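Local coordinates for putative uncharacterized protein PH0594 (Pyrococcus horikoshii, PDB 4HXF) that probably works as a serine peptidase of the prolyl oligopeptidase family, an acylaminoacyl peptidase that assembles into a self-compartmentalizing hexamer, at residues 140-145 with 544-549; 318-323 with 348-353; 484-489 with 598-603; 359-364 with 423-428. All blocks are in the same frame, centred on the assembly; numbering follows the deposited sequence.

Contact 1: 140-145 with 544-549; sequences WFDNMG and LEDYRC. With Y3A (N-[(benzyloxy)carbonyl]glycyl-N-[(2S,3R)-4-chloro-3-hydroxy-1-phenylbutan-2-yl]glycinamide), chain B.
Tyr-547 lies over the indole of Trp-140 in an offset stack. The centroid of its ring is 4.3 Å from that of the six-membered Trp-140 ring, and the planes differ by 14°. The closest atoms are Trp-140 CE3 and Tyr-547 CD2, 3.4 Å apart and near the rims. Tyr-547 CB extends the overlap, sitting over the five-membered ring. The opposite face of the phenol ring carries Glu-545 O, 3.5 Å above its centre. Asp-142 holds the backbone of the same tyrosine. Its OD1 takes Tyr-547 N at 3.2 Å through the anti lone pair, and the bond is bent to 144°. The same oxygen also accepts from His-578 N. Segment 140-145 belongs to an excursion between two strands of a propeller sheet and has a classic beta bulge, Met-144 and Gly-145 facing Phe-141. Segment 544-549 is the loop after strand 538-543 of the alpha/beta hydrolase sheet. Its Asp-546 fits the acid of a Ser-His-Asp triad with Ser-466 and His-578, and OD2 is hydrogen-bonded to His-578 ND1. Asp-546 OD1 forms an Asx motif, accepting from Cys-549 N at 2.8 Å from above the carboxylate plane. Arg-548 NH1 lies 3.4 Å from Phe-141 CE2, and NE is paired with Asp-502. Arg-548 NH2 gives a nearly straight hydrogen bond, 2.8 Å long, to O3 of the inhibitor Y3A.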
# COMPACT_ATOMS: atom_id res chain seq x y z
N TRP A 140 -3.84 22.23 -29.47
CA TRP A 140 -3.62 20.78 -29.32
C TRP A 140 -3.08 20.15 -30.57
O TRP A 140 -3.05 20.77 -31.65
CB TRP A 140 -4.95 20.14 -28.84
CG TRP A 140 -6.15 20.24 -29.80
CD1 TRP A 140 -6.19 20.69 -31.06
CD2 TRP A 140 -7.49 19.87 -29.41
NE1 TRP A 140 -7.53 20.66 -31.55
CE2 TRP A 140 -8.36 20.12 -30.56
CE3 TRP A 140 -8.05 19.34 -28.23
CZ2 TRP A 140 -9.74 19.84 -30.50
CZ3 TRP A 140 -9.40 19.10 -28.18
CH2 TRP A 140 -10.21 19.31 -29.31
N PHE A 141 -2.51 18.97 -30.44
CA PHE A 141 -2.01 18.25 -31.58
C PHE A 141 -2.21 16.77 -31.38
O PHE A 141 -1.96 16.24 -30.34
CB PHE A 141 -0.54 18.58 -31.88
CG PHE A 141 -0.16 18.38 -33.34
CD1 PHE A 141 -0.27 19.42 -34.20
CD2 PHE A 141 0.31 17.16 -33.85
CE1 PHE A 141 -0.05 19.30 -35.54
CE2 PHE A 141 0.60 17.03 -35.19
CZ PHE A 141 0.47 18.08 -36.02
N ASP A 142 -2.65 16.12 -32.44
CA ASP A 142 -2.88 14.67 -32.38
C ASP A 142 -1.67 13.92 -31.89
O ASP A 142 -0.57 14.13 -32.39
CB ASP A 142 -3.30 14.15 -33.79
CG ASP A 142 -3.80 12.71 -33.72
OD1 ASP A 142 -4.85 12.54 -33.11
OD2 ASP A 142 -2.98 11.83 -34.12
N ASN A 143 -1.90 13.01 -30.96
CA ASN A 143 -0.84 12.13 -30.43
C ASN A 143 0.19 12.89 -29.57
O ASN A 143 1.20 12.31 -29.17
CB ASN A 143 -0.09 11.36 -31.49
CG ASN A 143 0.42 9.98 -30.94
OD1 ASN A 143 -0.18 9.39 -30.05
ND2 ASN A 143 1.53 9.56 -31.44
N MET A 144 -0.12 14.12 -29.22
CA MET A 144 0.70 14.97 -28.36
C MET A 144 -0.07 15.53 -27.22
O MET A 144 0.55 15.78 -26.19
CB MET A 144 1.31 16.12 -29.14
CG MET A 144 2.24 15.66 -30.18
SD MET A 144 3.00 16.91 -31.15
CE MET A 144 4.04 15.78 -32.12
N GLY A 145 -1.37 15.85 -27.37
CA GLY A 145 -2.24 16.37 -26.35
C GLY A 145 -2.48 17.89 -26.49
O GLY A 145 -2.19 18.52 -27.56
N LEU A 544 -11.49 9.57 -28.35
CA LEU A 544 -11.53 10.89 -27.61
C LEU A 544 -10.27 11.71 -27.64
O LEU A 544 -10.28 12.87 -27.25
CB LEU A 544 -11.97 10.76 -26.17
CG LEU A 544 -13.47 10.44 -26.01
CD1 LEU A 544 -13.85 10.31 -24.49
CD2 LEU A 544 -14.35 11.51 -26.67
N GLU A 545 -9.16 11.12 -28.10
CA GLU A 545 -7.90 11.88 -28.14
C GLU A 545 -7.51 12.17 -29.57
O GLU A 545 -6.33 12.51 -29.85
CB GLU A 545 -6.79 11.16 -27.32
CG GLU A 545 -7.15 10.94 -25.87
CD GLU A 545 -6.12 10.04 -25.16
OE1 GLU A 545 -5.93 8.87 -25.50
OE2 GLU A 545 -5.46 10.60 -24.30
N ASP A 546 -8.44 11.97 -30.51
CA ASP A 546 -8.18 12.31 -31.92
C ASP A 546 -8.35 13.84 -32.12
O ASP A 546 -9.48 14.38 -32.03
CB ASP A 546 -9.11 11.59 -32.89
CG ASP A 546 -8.75 11.89 -34.34
OD1 ASP A 546 -7.97 12.84 -34.63
OD2 ASP A 546 -9.13 11.07 -35.22
N TYR A 547 -7.24 14.55 -32.21
CA TYR A 547 -7.28 16.00 -32.46
C TYR A 547 -7.12 16.38 -33.92
O TYR A 547 -7.22 17.57 -34.30
CB TYR A 547 -6.31 16.74 -31.57
CG TYR A 547 -6.49 16.34 -30.09
CD1 TYR A 547 -5.39 16.01 -29.31
CD2 TYR A 547 -7.74 16.24 -29.54
CE1 TYR A 547 -5.57 15.60 -28.01
CE2 TYR A 547 -7.91 15.82 -28.19
CZ TYR A 547 -6.80 15.51 -27.46
OH TYR A 547 -6.91 15.04 -26.13
N ARG A 548 -6.80 15.40 -34.74
CA ARG A 548 -6.73 15.56 -36.18
C ARG A 548 -8.09 15.69 -36.84
O ARG A 548 -8.29 16.55 -37.65
CB ARG A 548 -5.98 14.38 -36.80
CG ARG A 548 -5.76 14.40 -38.31
CD ARG A 548 -5.05 15.67 -38.89
NE ARG A 548 -3.97 16.05 -38.03
CZ ARG A 548 -2.79 15.44 -37.98
NH1 ARG A 548 -1.91 15.74 -37.01
NH2 ARG A 548 -2.49 14.55 -38.94
N CYS A 549 -9.01 14.82 -36.37
CA CYS A 549 -10.42 14.86 -36.69
C CYS A 549 -11.13 14.77 -35.34
O CYS A 549 -11.41 13.66 -34.82
CB CYS A 549 -10.87 13.74 -37.60
SG CYS A 549 -10.05 13.78 -39.24
N3 Y3A B . -1.89 13.94 -42.82
CA3 Y3A B . -3.20 14.37 -43.33
C3 Y3A B . -4.21 13.93 -42.27
O3 Y3A B . -4.00 13.66 -41.10
C4 Y3A B . -6.58 11.50 -41.96
O4 Y3A B . -6.68 11.10 -43.28
CA4 Y3A B . -6.61 13.02 -41.93
N4 Y3A B . -5.56 13.47 -42.88
CB4 Y3A B . -7.87 13.69 -42.57
CG4 Y3A B . -7.84 15.18 -42.53
CD1 Y3A B . -7.85 15.96 -41.36
CD2 Y3A B . -7.88 15.88 -43.73
CE1 Y3A B . -7.85 17.34 -41.37
CE2 Y3A B . -7.88 17.27 -43.75
CZ4 Y3A B . -7.83 17.98 -42.60
C15 Y3A B . -5.59 10.82 -40.95
O HOH W 1 -3.80 12.86 -28.97

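Contact 2: 318-323 with 348-353; sequences TATRPA and TFEPRH
Thr-320 OG1 donates a hydrogen bond to Glu-350 OE2, 2.8 Å long. The hydroxyl comes on the syn side of the carboxylate, 28° out of its plane, and the two side chains cross at about a right angle. The methyl of Thr-320 lies against the same carboxylate, with CG2 3.1 Å from Glu-350 OE2. It also meets the backbone, CG2 being 3.4 Å from Phe-349 O. Thr-348 closes in on Thr-320 as well, its OG1 3.6 Å from Thr-320 CB. Next to this polar pair is a small apolar touch, Ala-319 CB to Pro-351 CD at 3.5 Å. The Glu-350 chain bends at chi2 (-55°), which turns CD back toward the threonine. Water 2 then helps to fix the carboxylate: it donates to Glu-350 OE1 at 2.6 Å and accepts only weakly from Thr-320 N. Thr-318 OG1 takes weak bonds from the backbone N of Thr-320 and of Arg-321. Farther out, Arg-321 NH1 pairs with Asp-337 and Glu-324. Phe-349 turns from the contact and packs on helix 398-405, where Gln-401 OE1 accepts a hydrogen bond from its backbone N. The loop between strands 312-317 and 324-328 of the last four-stranded propeller sheet thus meets the lead-in to strand 352-358, an outermost strand of the hydrolase sheet. Such a junction of beta-propeller and alpha/beta hydrolase domain is characteristic of the prolyl oligopeptidase family.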
# COMPACT_ATOMS: atom_id res chain seq x y z
N THR A 318 4.90 -6.52 -46.79
CA THR A 318 4.17 -6.84 -48.00
C THR A 318 2.66 -6.90 -47.67
O THR A 318 2.28 -6.70 -46.52
CB THR A 318 4.61 -8.17 -48.61
OG1 THR A 318 4.18 -9.21 -47.69
CG2 THR A 318 6.17 -8.19 -48.78
N ALA A 319 1.79 -7.06 -48.69
CA ALA A 319 0.35 -7.15 -48.49
C ALA A 319 -0.01 -8.31 -47.55
O ALA A 319 -1.02 -8.19 -46.86
CB ALA A 319 -0.41 -7.35 -49.78
N THR A 320 0.85 -9.32 -47.55
CA THR A 320 0.48 -10.50 -46.76
C THR A 320 1.41 -10.80 -45.57
O THR A 320 1.21 -11.81 -44.92
CB THR A 320 0.38 -11.76 -47.65
OG1 THR A 320 1.67 -12.05 -48.26
CG2 THR A 320 -0.69 -11.60 -48.70
N ARG A 321 2.42 -9.99 -45.29
CA ARG A 321 3.36 -10.20 -44.16
C ARG A 321 3.74 -8.87 -43.51
O ARG A 321 4.19 -7.96 -44.20
CB ARG A 321 4.70 -10.83 -44.62
CG ARG A 321 4.56 -12.35 -44.92
CD ARG A 321 4.29 -13.13 -43.63
NE ARG A 321 5.49 -13.17 -42.75
CZ ARG A 321 6.46 -14.10 -42.76
NH1 ARG A 321 7.58 -13.97 -42.00
NH2 ARG A 321 6.31 -15.17 -43.55
N PRO A 322 3.64 -8.81 -42.22
CA PRO A 322 4.31 -7.72 -41.49
C PRO A 322 5.76 -7.70 -41.78
O PRO A 322 6.37 -8.70 -42.21
CB PRO A 322 4.05 -8.04 -40.01
CG PRO A 322 2.78 -8.93 -40.00
CD PRO A 322 2.91 -9.74 -41.29
N ALA A 323 6.38 -6.57 -41.45
CA ALA A 323 7.78 -6.32 -41.73
C ALA A 323 8.68 -7.41 -41.18
O ALA A 323 8.53 -7.90 -40.06
CB ALA A 323 8.27 -4.96 -41.14
N THR A 348 -3.30 -16.36 -45.99
CA THR A 348 -3.33 -14.99 -46.38
C THR A 348 -3.81 -14.88 -47.87
O THR A 348 -3.94 -15.89 -48.59
CB THR A 348 -2.01 -14.24 -46.20
OG1 THR A 348 -0.99 -15.00 -46.86
CG2 THR A 348 -1.69 -13.98 -44.78
N PHE A 349 -4.21 -13.69 -48.26
CA PHE A 349 -4.84 -13.41 -49.56
C PHE A 349 -4.06 -12.32 -50.28
O PHE A 349 -3.94 -11.21 -49.77
CB PHE A 349 -6.27 -12.95 -49.33
CG PHE A 349 -7.12 -13.90 -48.49
CD1 PHE A 349 -7.00 -13.95 -47.13
CD2 PHE A 349 -8.00 -14.79 -49.11
CE1 PHE A 349 -7.70 -14.82 -46.36
CE2 PHE A 349 -8.74 -15.64 -48.36
CZ PHE A 349 -8.62 -15.66 -46.99
N GLU A 350 -3.42 -12.67 -51.39
CA GLU A 350 -2.63 -11.70 -52.17
C GLU A 350 -3.60 -10.89 -52.99
O GLU A 350 -4.43 -11.50 -53.66
CB GLU A 350 -1.76 -12.45 -53.19
CG GLU A 350 -0.54 -13.15 -52.62
CD GLU A 350 0.39 -12.26 -51.83
OE1 GLU A 350 0.49 -11.01 -52.09
OE2 GLU A 350 1.01 -12.86 -50.91
N PRO A 351 -3.51 -9.56 -52.99
CA PRO A 351 -4.38 -8.72 -53.78
C PRO A 351 -4.04 -8.90 -55.27
O PRO A 351 -2.88 -9.24 -55.65
CB PRO A 351 -4.10 -7.33 -53.27
CG PRO A 351 -2.85 -7.38 -52.53
CD PRO A 351 -2.67 -8.79 -52.06
N ARG A 352 -5.05 -8.78 -56.08
CA ARG A 352 -4.92 -8.73 -57.55
C ARG A 352 -5.00 -7.28 -58.02
O ARG A 352 -6.06 -6.63 -57.80
CB ARG A 352 -6.02 -9.55 -58.21
CG ARG A 352 -5.98 -9.39 -59.75
CD ARG A 352 -6.74 -10.42 -60.52
NE ARG A 352 -6.03 -11.70 -60.54
CZ ARG A 352 -6.47 -12.80 -61.17
NH1 ARG A 352 -7.64 -12.80 -61.83
NH2 ARG A 352 -5.79 -13.91 -61.08
N HIS A 353 -3.96 -6.79 -58.72
CA HIS A 353 -3.92 -5.45 -59.22
C HIS A 353 -4.76 -5.39 -60.50
O HIS A 353 -4.75 -6.35 -61.32
CB HIS A 353 -2.47 -5.08 -59.52
CG HIS A 353 -2.31 -3.79 -60.24
ND1 HIS A 353 -1.91 -3.73 -61.53
CD2 HIS A 353 -2.60 -2.52 -59.85
CE1 HIS A 353 -1.91 -2.41 -61.92
NE2 HIS A 353 -2.30 -1.67 -60.87
O HOH W 2 2.38 -10.32 -50.46

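Contact 3: 484-489 with 598-603; sequences AGISEN and EFFERK
Ile-486 is the main bump that strand 484-488 presents to helix 586-605, and two phenylalanines receive it. Its CD1 sits over one face of Phe-600 in a CH-pi contact, 3.9 Å from the ring centroid and offset toward the rim. The closest atom there is Phe-600 CE1, 3.5 Å from Ile-486 CD1. The CG1 branch fits between the rings, 3.7 Å from both Phe-599 CD2 and Phe-600 CZ. Ile-486 and Phe-599 slide past each other in opposite directions, and Phe-599 CE2 ends 3.4 Å from Gly-485 O. Lys-603 CG lies over the centre of one Phe-599 face, while its NZ goes off to the carboxylate of Glu-567 and the backbone O of Glu-608. Ala-484 is a small bump beside Lys-603, its CB 4.2 Å from Lys-603 CB. An alanine in place of Phe-600 would probably open a gap beside Ile-486 and let its CD1 turn more freely. Strand 484-488 and the helical segment 598-603 run nearly antiparallel, at 166°, their axes 9.1 Å apart at the closest, and the helix packs on the central sheet of the alpha/beta hydrolase fold. No hydrogen bond joins the two segments, and every touching residue is buried, so shape and apolar burial are what join them.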
# COMPACT_ATOMS: atom_id res chain seq x y z
N ALA A 484 -24.21 -0.69 -46.42
CA ALA A 484 -23.66 -0.45 -45.07
C ALA A 484 -22.42 0.34 -45.17
O ALA A 484 -21.67 0.21 -46.11
CB ALA A 484 -23.35 -1.80 -44.39
N GLY A 485 -22.12 1.09 -44.13
CA GLY A 485 -20.91 1.84 -43.98
C GLY A 485 -20.31 1.78 -42.60
O GLY A 485 -21.07 1.65 -41.59
N ILE A 486 -18.98 1.83 -42.52
CA ILE A 486 -18.25 2.03 -41.25
C ILE A 486 -17.35 3.20 -41.46
O ILE A 486 -16.36 3.11 -42.22
CB ILE A 486 -17.50 0.78 -40.74
CG1 ILE A 486 -18.47 -0.43 -40.59
CG2 ILE A 486 -16.79 1.16 -39.42
CD1 ILE A 486 -17.79 -1.65 -39.94
N SER A 487 -17.67 4.32 -40.82
CA SER A 487 -16.87 5.55 -40.97
C SER A 487 -16.13 5.82 -39.67
O SER A 487 -16.74 5.91 -38.61
CB SER A 487 -17.83 6.70 -41.23
OG SER A 487 -17.23 7.99 -41.04
N GLU A 488 -14.83 6.00 -39.74
CA GLU A 488 -14.00 6.11 -38.51
C GLU A 488 -13.18 7.38 -38.54
O GLU A 488 -12.56 7.74 -39.53
CB GLU A 488 -13.05 4.94 -38.38
CG GLU A 488 -13.63 3.62 -38.72
CD GLU A 488 -12.76 2.48 -38.27
OE1 GLU A 488 -12.16 2.65 -37.16
OE2 GLU A 488 -12.61 1.48 -39.06
N ASN A 489 -13.25 8.13 -37.44
CA ASN A 489 -12.36 9.25 -37.21
C ASN A 489 -12.33 10.16 -38.45
O ASN A 489 -11.27 10.60 -38.91
CB ASN A 489 -10.97 8.79 -36.80
CG ASN A 489 -10.96 8.07 -35.48
OD1 ASN A 489 -11.37 6.86 -35.43
ND2 ASN A 489 -10.53 8.77 -34.42
N GLU A 598 -18.33 -7.55 -36.79
CA GLU A 598 -19.72 -7.87 -36.55
C GLU A 598 -20.73 -6.94 -37.18
O GLU A 598 -21.79 -7.38 -37.62
CB GLU A 598 -20.02 -7.98 -35.05
CG GLU A 598 -19.33 -9.17 -34.39
CD GLU A 598 -19.70 -10.50 -35.03
OE1 GLU A 598 -20.93 -10.67 -35.35
OE2 GLU A 598 -18.78 -11.36 -35.28
N PHE A 599 -20.38 -5.68 -37.32
CA PHE A 599 -21.26 -4.72 -38.04
C PHE A 599 -21.43 -5.14 -39.47
O PHE A 599 -22.53 -5.24 -39.97
CB PHE A 599 -20.79 -3.30 -37.90
CG PHE A 599 -21.81 -2.29 -38.29
CD1 PHE A 599 -22.84 -1.98 -37.40
CD2 PHE A 599 -21.79 -1.69 -39.57
CE1 PHE A 599 -23.78 -1.02 -37.76
CE2 PHE A 599 -22.79 -0.82 -39.95
CZ PHE A 599 -23.77 -0.47 -39.02
N PHE A 600 -20.34 -5.52 -40.15
CA PHE A 600 -20.49 -5.99 -41.52
C PHE A 600 -21.18 -7.35 -41.61
O PHE A 600 -22.01 -7.53 -42.48
CB PHE A 600 -19.13 -6.04 -42.26
CG PHE A 600 -18.69 -4.70 -42.81
CD1 PHE A 600 -17.46 -4.15 -42.48
CD2 PHE A 600 -19.56 -3.91 -43.59
CE1 PHE A 600 -17.02 -2.96 -43.10
CE2 PHE A 600 -19.14 -2.64 -44.09
CZ PHE A 600 -17.88 -2.20 -43.82
N GLU A 601 -20.91 -8.28 -40.66
CA GLU A 601 -21.63 -9.57 -40.62
C GLU A 601 -23.16 -9.33 -40.55
O GLU A 601 -23.89 -10.05 -41.20
CB GLU A 601 -21.16 -10.38 -39.41
CG GLU A 601 -19.71 -10.97 -39.59
CD GLU A 601 -19.67 -12.09 -40.59
OE1 GLU A 601 -19.35 -11.86 -41.71
OE2 GLU A 601 -20.07 -13.17 -40.25
N ARG A 602 -23.56 -8.38 -39.71
CA ARG A 602 -24.95 -8.18 -39.35
C ARG A 602 -25.69 -7.12 -40.16
O ARG A 602 -26.96 -6.99 -39.98
CB ARG A 602 -25.10 -7.96 -37.84
CG ARG A 602 -24.61 -9.15 -37.01
CD ARG A 602 -24.33 -8.79 -35.57
NE ARG A 602 -23.75 -9.92 -34.86
CZ ARG A 602 -24.40 -10.86 -34.17
NH1 ARG A 602 -25.73 -10.89 -34.05
NH2 ARG A 602 -23.66 -11.79 -33.52
N LYS A 603 -24.95 -6.35 -41.00
CA LYS A 603 -25.57 -5.32 -41.77
C LYS A 603 -25.31 -5.46 -43.26
O LYS A 603 -26.07 -4.93 -44.10
CB LYS A 603 -25.14 -3.92 -41.24
CG LYS A 603 -25.59 -3.71 -39.77
CD LYS A 603 -27.05 -3.55 -39.55
CE LYS A 603 -27.34 -3.59 -38.07
NZ LYS A 603 -28.79 -3.57 -37.81

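Contact 4: 359-364 with 423-428; sequences IDLELD and EDFALR. With MG (magnesium ion), chain C.
Leu-363 CD2 meets the Phe-425 ring at its edge, in plane, 3.3 Å from CE1. Leu-361 CD1 approaches the same ring obliquely, 3.8 Å from Phe-425 CE1. The guanidinium of Arg-428 is the second flat group. One face carries the methyls of Leu-361, with CD2 3.7 Å from Arg-428 NH2. Asp-360 OD2 lies near the edge and makes a salt bridge with Arg-428 NH1 at 2.9 Å. Water 3 is in the guanidinium plane, accepting from Arg-428 NH2 and donating to Asp-360 OD2. Asp-360 and Arg-428 meet tip to tip, their planes 75° apart. The arginine chain runs extended from CG to NE, with CD anti to CA (chi2 173°) and NE anti to CB (chi3 178°), and reaches toward the strand. A leucine in place of Arg-428 would probably leave Asp-360 OD2 without its charged mate, although OD1 has a second partner in Arg-416. On the helix, Asp-424 OD1 binds a magnesium ion at 2.1 Å. Two waters also bind the ion, and one of them donates to Glu-423 OE1 at 2.7 Å. The contact joins the short helix 423-427 to the start of strand 361-368 in the hydrolase sheet. Leu-363 also packs on Phe-356 of neighbouring strand 352-358 and on Asp-440 of helix 436-451, while Glu-423 OE2 reaches His-243 N in the loop before propeller strand 245-249.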
# COMPACT_ATOMS: atom_id res chain seq x y z
N ILE A 359 -12.73 9.05 -65.91
CA ILE A 359 -12.84 10.43 -66.45
C ILE A 359 -11.66 10.50 -67.47
O ILE A 359 -11.63 9.72 -68.45
CB ILE A 359 -12.90 11.55 -65.36
CG1 ILE A 359 -14.00 11.24 -64.31
CG2 ILE A 359 -13.20 12.93 -66.04
CD1 ILE A 359 -14.01 12.27 -63.17
N ASP A 360 -10.68 11.32 -67.15
CA ASP A 360 -9.48 11.60 -67.91
C ASP A 360 -8.25 10.78 -67.53
O ASP A 360 -7.25 10.95 -68.13
CB ASP A 360 -9.16 13.14 -67.83
CG ASP A 360 -8.99 13.69 -66.39
OD1 ASP A 360 -9.53 13.10 -65.44
OD2 ASP A 360 -8.35 14.75 -66.23
N LEU A 361 -8.32 9.85 -66.56
CA LEU A 361 -7.11 9.20 -66.07
C LEU A 361 -7.27 7.69 -66.15
O LEU A 361 -8.35 7.20 -66.24
CB LEU A 361 -6.91 9.57 -64.61
CG LEU A 361 -6.54 11.04 -64.27
CD1 LEU A 361 -6.41 11.29 -62.78
CD2 LEU A 361 -5.24 11.36 -65.05
N GLU A 362 -6.15 7.01 -66.07
CA GLU A 362 -6.08 5.55 -65.82
C GLU A 362 -5.48 5.35 -64.45
O GLU A 362 -4.48 5.97 -64.11
CB GLU A 362 -5.33 4.81 -66.94
CG GLU A 362 -5.37 3.28 -66.77
CD GLU A 362 -4.74 2.51 -67.93
OE1 GLU A 362 -3.69 1.85 -67.69
OE2 GLU A 362 -5.20 2.71 -69.07
N LEU A 363 -6.12 4.54 -63.58
CA LEU A 363 -5.75 4.44 -62.14
C LEU A 363 -5.53 2.99 -61.75
O LEU A 363 -5.92 2.04 -62.49
CB LEU A 363 -6.95 4.97 -61.28
CG LEU A 363 -7.43 6.39 -61.53
CD1 LEU A 363 -8.50 6.76 -60.46
CD2 LEU A 363 -6.34 7.35 -61.42
N ASP A 364 -4.89 2.84 -60.59
CA ASP A 364 -4.66 1.57 -59.96
C ASP A 364 -5.77 1.20 -58.97
O ASP A 364 -6.16 2.01 -58.13
CB ASP A 364 -3.36 1.62 -59.18
CG ASP A 364 -2.11 1.62 -60.11
OD1 ASP A 364 -2.06 0.95 -61.14
OD2 ASP A 364 -1.16 2.30 -59.68
N GLU A 423 3.09 14.55 -58.95
CA GLU A 423 2.67 15.63 -58.10
C GLU A 423 1.28 16.19 -58.51
O GLU A 423 0.41 16.40 -57.71
CB GLU A 423 3.68 16.78 -58.07
CG GLU A 423 3.26 17.89 -57.14
CD GLU A 423 4.39 18.85 -56.89
OE1 GLU A 423 4.57 19.77 -57.67
OE2 GLU A 423 5.25 18.59 -56.03
N ASP A 424 1.12 16.43 -59.80
CA ASP A 424 -0.14 16.96 -60.34
C ASP A 424 -1.28 16.03 -59.93
O ASP A 424 -2.40 16.47 -59.65
CB ASP A 424 -0.12 17.17 -61.87
CG ASP A 424 0.77 18.32 -62.30
OD1 ASP A 424 1.17 19.08 -61.38
OD2 ASP A 424 0.98 18.53 -63.53
N PHE A 425 -1.06 14.71 -59.98
CA PHE A 425 -2.13 13.73 -59.59
C PHE A 425 -2.55 13.92 -58.17
O PHE A 425 -3.78 13.89 -57.83
CB PHE A 425 -1.59 12.31 -59.81
CG PHE A 425 -2.55 11.19 -59.46
CD1 PHE A 425 -3.37 10.67 -60.42
CD2 PHE A 425 -2.52 10.59 -58.24
CE1 PHE A 425 -4.24 9.62 -60.16
CE2 PHE A 425 -3.32 9.51 -58.02
CZ PHE A 425 -4.16 9.03 -58.94
N ALA A 426 -1.55 14.16 -57.28
CA ALA A 426 -1.89 14.51 -55.89
C ALA A 426 -2.64 15.80 -55.71
O ALA A 426 -3.60 15.89 -54.95
CB ALA A 426 -0.62 14.54 -55.05
N LEU A 427 -2.27 16.81 -56.46
CA LEU A 427 -2.86 18.14 -56.31
C LEU A 427 -4.24 18.28 -56.92
O LEU A 427 -4.97 19.22 -56.61
CB LEU A 427 -1.93 19.19 -56.88
CG LEU A 427 -0.55 19.25 -56.16
CD1 LEU A 427 0.32 20.35 -56.77
CD2 LEU A 427 -0.66 19.48 -54.61
N ARG A 428 -4.61 17.31 -57.72
CA ARG A 428 -5.96 17.37 -58.34
C ARG A 428 -7.11 17.45 -57.33
O ARG A 428 -8.19 17.91 -57.75
CB ARG A 428 -6.23 16.09 -59.22
CG ARG A 428 -5.56 16.21 -60.54
CD ARG A 428 -5.66 14.97 -61.33
NE ARG A 428 -5.08 14.95 -62.70
CZ ARG A 428 -5.78 15.19 -63.81
NH1 ARG A 428 -7.04 15.60 -63.81
NH2 ARG A 428 -5.20 15.04 -64.94
MG MG C . 2.63 20.63 -61.35
O HOH W 3 -5.99 14.72 -67.65
O HOH W 4 2.66 20.80 -59.28
O HOH W 5 4.07 19.12 -61.32

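Overall arrangement
Contact 1 borders the inhibitor pocket, with Arg-548 and Cys-549 in it, and holds Asp-546, the probable acid of the triad. Contact 3 adjoins it through Asn-489, just after its strand: Asp-546 OD2 is 2.8 Å from Asn-489 ND2, a probable hydrogen bond, and Cys-549 SG packs 3.4 Å from Asn-489 O. Contacts 2 and 4 are joined by another probable hydrogen bond, His-353 NE2 to Asp-364 OD1 at 2.6 Å, between adjacent strands. Contacts 2, 3 and 4 all reach the mixed hydrolase sheet. The centres of contacts 2 and 4 are each about 31 Å from that of contact 1. Along the chain, both are nested inside the loop that contact 1 closes, whereas contacts 1 and 3 cross.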